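PDB 3KN3: putative periplasmic protein from Wolinella succinogenes, which can bind glutathione, has a periplasmic binding protein fold and probably serves a transporter as its substrate-binding component. Local coordinates for residues A[5-10]-A[34-39]; A[82-87]-A[201-206]. One frame throughout, in Å; residues are numbered along the deposited sequence.

In the fold
Contact 1 pairs two parallel strands far out in one lobe, its centre about 21 Å from the centre of the chain. Contact 2 lies only about 4 Å from that centre, where the chain passes between the two lobes. The centres of the contacts are about 20 Å apart and their nearest atoms about 6 Å, so they do not touch. They reach the same mixed sheet, through strands 6-12, 35-41 and 202-208. Contact 2 holds N201 and Y203 of the glutathione site; glutathione itself is absent from this model. Contact 1 is further off: the side chain of M9 is about 9 Å from that of Y203, and the side chain of A10 is about 8 Å from that of T12, also of the site.

Contact 1 of 2, residues A[5-10]-A[34-39]; sequences AELRMA and VDLKWV
The guanidinium of R8 carries E6 OE2 over the centre of one face. R8 NH2 and E6 OE2 are 3.1 Å apart, but no N-H points at the oxygen, so this salt bridge within one strand rests on charge alone. The indole of W38 takes the crowded position between backbone N and carbonyl carbon (chi1 63°) and leads away from 5-10. Its NE1 is hydrogen-bonded to D16 OD1, and it touches L21 and D22 of helix 20-32. Only its root joins the contact: W38 CB lies 3.7 Å from M9 CG.

L7, M9 and L36 share the W38 side of the sheet. M9 is selenomethionine, and its chain turns back sharply at chi3 (-20°). This puts its methyl over the fork of L36, with M9 CE 3.4 Å from L36 CG and nearly as close to both branch methyls. L36 CD1 also meets L7 CD2 at 3.8 Å. An alanine at L36 would lose this fork and would probably loosen the hold on the M9 methyl. F224 of helix 218-229 covers both L7 and L36. On the opposite side, the D35 carboxylate has K29 as its salt-bridge partner.

Five backbone hydrogen bonds join 5-10 to 34-39. The first, D35 N to A5 O, is 2.8 Å long and almost straight (174°). The shortest, M9 N to K37 O, measures 2.7 Å, and its donor lies nearly along the C=O axis. On its other edge, strand 6-12 pairs with strand 57-60. Strands 6-12 and 35-41 are joined through helices 13-18 and 20-32, a beta-alpha-beta crossover that is a basic unit of the alpha/beta lobes of the periplasmic binding protein fold.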
loop_
_atom_site.group_PDB
_atom_site.type_symbol
_atom_site.label_atom_id
_atom_site.label_comp_id
_atom_site.label_asym_id
_atom_site.label_seq_id
_atom_site.Cartn_x
_atom_site.Cartn_y
_atom_site.Cartn_z
ATOM N N ALA A 5 -10.617 8.600 26.748
ATOM C CA ALA A 5 -9.545 9.272 26.034
ATOM C C ALA A 5 -9.576 8.819 24.579
ATOM O O ALA A 5 -9.808 7.645 24.285
ATOM C CB ALA A 5 -8.205 8.967 26.658
ATOM N N GLU A 6 -9.355 9.755 23.667
ATOM C CA GLU A 6 -9.338 9.408 22.264
ATOM C C GLU A 6 -8.211 10.097 21.519
ATOM O O GLU A 6 -7.581 11.030 22.017
ATOM C CB GLU A 6 -10.678 9.736 21.615
ATOM C CG GLU A 6 -10.946 11.216 21.513
ATOM C CD GLU A 6 -12.392 11.525 21.152
ATOM O OE1 GLU A 6 -13.292 11.240 21.979
ATOM O OE2 GLU A 6 -12.620 12.062 20.045
ATOM N N LEU A 7 -7.949 9.604 20.318
ATOM C CA LEU A 7 -6.947 10.174 19.445
ATOM C C LEU A 7 -7.606 10.393 18.079
ATOM O O LEU A 7 -8.227 9.481 17.537
ATOM C CB LEU A 7 -5.757 9.227 19.328
ATOM C CG LEU A 7 -4.666 9.797 18.418
ATOM C CD1 LEU A 7 -3.886 10.881 19.131
ATOM C CD2 LEU A 7 -3.747 8.703 17.941
ATOM N N ARG A 8 -7.492 11.603 17.539
ATOM C CA ARG A 8 -8.211 11.945 16.315
ATOM C C ARG A 8 -7.333 11.795 15.103
ATOM O O ARG A 8 -6.247 12.369 15.031
ATOM C CB ARG A 8 -8.773 13.369 16.379
ATOM C CG ARG A 8 -9.925 13.519 17.333
ATOM C CD ARG A 8 -10.078 14.961 17.790
ATOM N NE ARG A 8 -11.354 15.155 18.472
ATOM C CZ ARG A 8 -11.546 14.980 19.776
ATOM N NH1 ARG A 8 -10.537 14.624 20.554
ATOM N NH2 ARG A 8 -12.751 15.175 20.302
HETATM N N MSE A 9 -7.829 11.043 14.127
HETATM C CA MSE A 9 -7.024 10.688 12.977
HETATM C C MSE A 9 -7.701 11.013 11.657
HETATM O O MSE A 9 -8.885 10.744 11.469
HETATM C CB MSE A 9 -6.714 9.202 13.033
HETATM C CG MSE A 9 -6.359 8.571 11.699
HETATM SE SE MSE A 9 -5.801 6.686 11.893
HETATM C CE MSE A 9 -5.343 6.722 13.815
ATOM N N ALA A 10 -6.934 11.591 10.746
ATOM C CA ALA A 10 -7.390 11.754 9.382
ATOM C C ALA A 10 -6.708 10.693 8.534
ATOM O O ALA A 10 -5.480 10.640 8.467
ATOM C CB ALA A 10 -7.066 13.143 8.866
ATOM N N VAL A 34 -6.977 4.076 25.119
ATOM C CA VAL A 34 -7.313 5.152 24.187
ATOM C C VAL A 34 -8.145 4.670 22.994
ATOM O O VAL A 34 -7.821 3.654 22.376
ATOM C CB VAL A 34 -6.060 5.829 23.619
ATOM C CG1 VAL A 34 -6.440 6.802 22.484
ATOM C CG2 VAL A 34 -5.248 6.521 24.718
ATOM N N ASP A 35 -9.203 5.414 22.669
ATOM C CA ASP A 35 -9.991 5.152 21.467
ATOM C C ASP A 35 -9.496 5.902 20.227
ATOM O O ASP A 35 -9.418 7.127 20.208
ATOM C CB ASP A 35 -11.462 5.493 21.692
ATOM C CG ASP A 35 -12.179 4.461 22.528
ATOM O OD1 ASP A 35 -11.904 3.258 22.349
ATOM O OD2 ASP A 35 -13.028 4.861 23.358
ATOM N N LEU A 36 -9.190 5.141 19.189
ATOM C CA LEU A 36 -8.881 5.676 17.875
ATOM C C LEU A 36 -10.151 6.131 17.147
ATOM O O LEU A 36 -11.090 5.361 16.963
ATOM C CB LEU A 36 -8.195 4.594 17.051
ATOM C CG LEU A 36 -7.021 5.053 16.199
ATOM C CD1 LEU A 36 -6.038 5.798 17.083
ATOM C CD2 LEU A 36 -6.372 3.850 15.516
ATOM N N LYS A 37 -10.177 7.391 16.743
ATOM C CA LYS A 37 -11.305 7.911 15.987
ATOM C C LYS A 37 -10.771 8.463 14.664
ATOM O O LYS A 37 -9.876 9.312 14.645
ATOM C CB LYS A 37 -12.049 8.999 16.780
ATOM C CG LYS A 37 -12.786 8.519 18.039
ATOM C CD LYS A 37 -14.042 7.690 17.716
ATOM C CE LYS A 37 -15.124 8.481 16.942
ATOM N NZ LYS A 37 -16.122 9.161 17.842
ATOM N N TRP A 38 -11.290 7.973 13.550
ATOM C CA TRP A 38 -10.749 8.429 12.280
ATOM C C TRP A 38 -11.792 8.883 11.271
ATOM O O TRP A 38 -12.932 8.451 11.288
ATOM C CB TRP A 38 -9.834 7.373 11.661
ATOM C CG TRP A 38 -10.495 6.063 11.303
ATOM C CD1 TRP A 38 -11.064 5.732 10.105
ATOM C CD2 TRP A 38 -10.634 4.904 12.146
ATOM N NE1 TRP A 38 -11.550 4.444 10.151
ATOM C CE2 TRP A 38 -11.299 3.915 11.387
ATOM C CE3 TRP A 38 -10.272 4.612 13.467
ATOM C CZ2 TRP A 38 -11.598 2.659 11.903
ATOM C CZ3 TRP A 38 -10.566 3.363 13.977
ATOM C CH2 TRP A 38 -11.223 2.401 13.200
ATOM N N VAL A 39 -11.377 9.765 10.382
ATOM C CA VAL A 39 -12.224 10.144 9.284
ATOM C C VAL A 39 -11.470 9.821 8.010
ATOM O O VAL A 39 -10.283 10.133 7.894
ATOM C CB VAL A 39 -12.591 11.620 9.339
ATOM C CG1 VAL A 39 -13.641 11.919 8.296
ATOM C CG2 VAL A 39 -13.133 11.963 10.711
#

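Contact 2 of 2, residues A[82-87]-A[201-206]; sequences MYNDFV and NFYSIM
This is a crossing point between the two lobes, consistent with the hinge of a periplasmic binding protein. Residues 82-87 lead from strand 78-82 of one sheet to strand 86-90 of the other. The chain returns through N201 into strand 202-208 of the first sheet.

The backbone contributes one antiparallel, non-hydrogen-bonded pair, M82 with F202. Next to it, Y83 N donates to N201 O at 2.8 Å (161°), in the plane of the carbonyl.

Apolar contacts follow the same pairing. The selenomethionine M82 and F202 lie side by side and point the same way. M82 CB packs tightly on F202 CE1 at 3.3 Å, and the bent chain brings M82 CE to 3.9 Å from F202 CE1.

At the rings, Y203 presents its edge, with CE2 3.5 Å from Y83 O. Its OH lies 3.5 Å from N84 ND2, alongside an amide nearly coplanar with the ring (6° apart). The other side of that amide, N84 OD1, is hydrogen-bonded to G174 N. Y203 also stacks on H61. N201, Y203 and H61 all belong to the glutathione site.

The polar contacts centre on the buried side chain of N201, with CG anti to the backbone N. Its OD1 accepts from H61 NE2 and also lies 3.3 Å from F86 CE1. Its ND2 donates to N84 O at 2.9 Å. Together these two bonds probably fix the rotation of the amide. The N201 ND2 donor sits 40° above the plane of the N84 carbonyl.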
loop_
_atom_site.group_PDB
_atom_site.type_symbol
_atom_site.label_atom_id
_atom_site.label_comp_id
_atom_site.label_asym_id
_atom_site.label_seq_id
_atom_site.Cartn_x
_atom_site.Cartn_y
_atom_site.Cartn_z
HETATM N N MSE A 82 3.837 -1.591 7.686
HETATM C CA MSE A 82 3.871 -2.381 6.475
HETATM C C MSE A 82 2.704 -3.337 6.470
HETATM O O MSE A 82 2.392 -3.945 7.491
HETATM C CB MSE A 82 5.181 -3.131 6.355
HETATM C CG MSE A 82 5.190 -4.422 7.109
HETATM SE SE MSE A 82 6.154 -5.763 6.094
HETATM C CE MSE A 82 7.903 -4.912 6.064
ATOM N N TYR A 83 2.048 -3.468 5.323
ATOM C CA TYR A 83 0.798 -4.211 5.285
ATOM C C TYR A 83 0.310 -4.364 3.865
ATOM O O TYR A 83 0.458 -3.451 3.044
ATOM C CB TYR A 83 -0.252 -3.464 6.100
ATOM C CG TYR A 83 -1.534 -4.221 6.337
ATOM C CD1 TYR A 83 -1.574 -5.303 7.208
ATOM C CD2 TYR A 83 -2.717 -3.829 5.731
ATOM C CE1 TYR A 83 -2.756 -5.993 7.444
ATOM C CE2 TYR A 83 -3.904 -4.513 5.958
ATOM C CZ TYR A 83 -3.920 -5.594 6.814
ATOM O OH TYR A 83 -5.108 -6.270 7.047
ATOM N N ASN A 84 -0.286 -5.515 3.578
ATOM C CA ASN A 84 -0.944 -5.717 2.297
ATOM C C ASN A 84 0.061 -5.589 1.160
ATOM O O ASN A 84 -0.098 -4.752 0.267
ATOM C CB ASN A 84 -2.063 -4.686 2.133
ATOM C CG ASN A 84 -2.945 -4.949 0.924
ATOM O OD1 ASN A 84 -3.035 -6.080 0.425
ATOM N ND2 ASN A 84 -3.629 -3.896 0.458
ATOM N N ASP A 85 1.096 -6.419 1.213
ATOM C CA ASP A 85 2.168 -6.407 0.223
ATOM C C ASP A 85 1.658 -6.665 -1.186
ATOM O O ASP A 85 0.629 -7.308 -1.375
ATOM C CB ASP A 85 3.214 -7.473 0.568
ATOM C CG ASP A 85 2.622 -8.880 0.615
ATOM O OD1 ASP A 85 1.493 -9.041 1.134
ATOM O OD2 ASP A 85 3.291 -9.825 0.139
ATOM N N PHE A 86 2.393 -6.170 -2.175
ATOM C CA PHE A 86 2.071 -6.425 -3.575
ATOM C C PHE A 86 2.625 -7.770 -4.078
ATOM O O PHE A 86 3.717 -8.199 -3.696
ATOM C CB PHE A 86 2.598 -5.297 -4.463
ATOM C CG PHE A 86 2.047 -3.939 -4.120
ATOM C CD1 PHE A 86 2.755 -3.072 -3.293
ATOM C CD2 PHE A 86 0.822 -3.521 -4.634
ATOM C CE1 PHE A 86 2.257 -1.809 -2.987
ATOM C CE2 PHE A 86 0.313 -2.267 -4.322
ATOM C CZ PHE A 86 1.034 -1.407 -3.496
ATOM N N VAL A 87 1.870 -8.417 -4.958
ATOM C CA VAL A 87 2.300 -9.667 -5.554
ATOM C C VAL A 87 2.137 -9.655 -7.074
ATOM O O VAL A 87 1.379 -8.864 -7.624
ATOM C CB VAL A 87 1.550 -10.860 -4.944
ATOM C CG1 VAL A 87 1.888 -10.981 -3.452
ATOM C CG2 VAL A 87 0.039 -10.718 -5.150
ATOM N N ASN A 201 4.450 -3.160 0.976
ATOM C CA ASN A 201 3.489 -2.061 0.978
ATOM C C ASN A 201 3.472 -1.327 2.322
ATOM O O ASN A 201 3.313 -1.948 3.373
ATOM C CB ASN A 201 2.088 -2.610 0.700
ATOM C CG ASN A 201 1.107 -1.527 0.247
ATOM O OD1 ASN A 201 1.507 -0.410 -0.100
ATOM N ND2 ASN A 201 -0.181 -1.866 0.223
ATOM N N PHE A 202 3.619 -0.007 2.293
ATOM C CA PHE A 202 3.614 0.759 3.533
ATOM C C PHE A 202 2.585 1.878 3.574
ATOM O O PHE A 202 2.404 2.618 2.599
ATOM C CB PHE A 202 4.984 1.366 3.800
ATOM C CG PHE A 202 6.082 0.363 3.872
ATOM C CD1 PHE A 202 6.444 -0.196 5.086
ATOM C CD2 PHE A 202 6.760 -0.017 2.729
ATOM C CE1 PHE A 202 7.459 -1.115 5.161
ATOM C CE2 PHE A 202 7.774 -0.942 2.801
ATOM C CZ PHE A 202 8.130 -1.491 4.018
ATOM N N TYR A 203 1.944 2.000 4.734
ATOM C CA TYR A 203 1.101 3.135 5.056
ATOM C C TYR A 203 1.788 3.960 6.160
ATOM O O TYR A 203 2.276 3.414 7.145
ATOM C CB TYR A 203 -0.274 2.648 5.499
ATOM C CG TYR A 203 -0.983 1.754 4.489
ATOM C CD1 TYR A 203 -1.975 2.260 3.646
ATOM C CD2 TYR A 203 -0.667 0.404 4.387
ATOM C CE1 TYR A 203 -2.624 1.446 2.743
ATOM C CE2 TYR A 203 -1.299 -0.412 3.482
ATOM C CZ TYR A 203 -2.276 0.108 2.662
ATOM O OH TYR A 203 -2.896 -0.718 1.759
ATOM N N SER A 204 1.833 5.273 5.986
ATOM C CA SER A 204 2.585 6.132 6.886
ATOM C C SER A 204 1.712 6.880 7.872
ATOM O O SER A 204 0.716 7.486 7.482
ATOM C CB SER A 204 3.383 7.151 6.086
ATOM O OG SER A 204 4.337 6.509 5.276
ATOM N N ILE A 205 2.103 6.839 9.145
ATOM C CA ILE A 205 1.491 7.655 10.178
ATOM C C ILE A 205 2.406 8.827 10.394
ATOM O O ILE A 205 3.614 8.655 10.489
ATOM C CB ILE A 205 1.383 6.905 11.510
ATOM C CG1 ILE A 205 0.618 5.606 11.326
ATOM C CG2 ILE A 205 0.662 7.750 12.561
ATOM C CD1 ILE A 205 0.665 4.731 12.537
HETATM N N MSE A 206 1.842 10.025 10.443
HETATM C CA MSE A 206 2.604 11.200 10.846
HETATM C C MSE A 206 1.818 11.978 11.886
HETATM O O MSE A 206 0.587 12.058 11.819
HETATM C CB MSE A 206 2.903 12.108 9.656
HETATM C CG MSE A 206 3.818 11.482 8.622
HETATM SE SE MSE A 206 3.813 12.483 6.939
HETATM C CE MSE A 206 5.267 11.597 6.010
#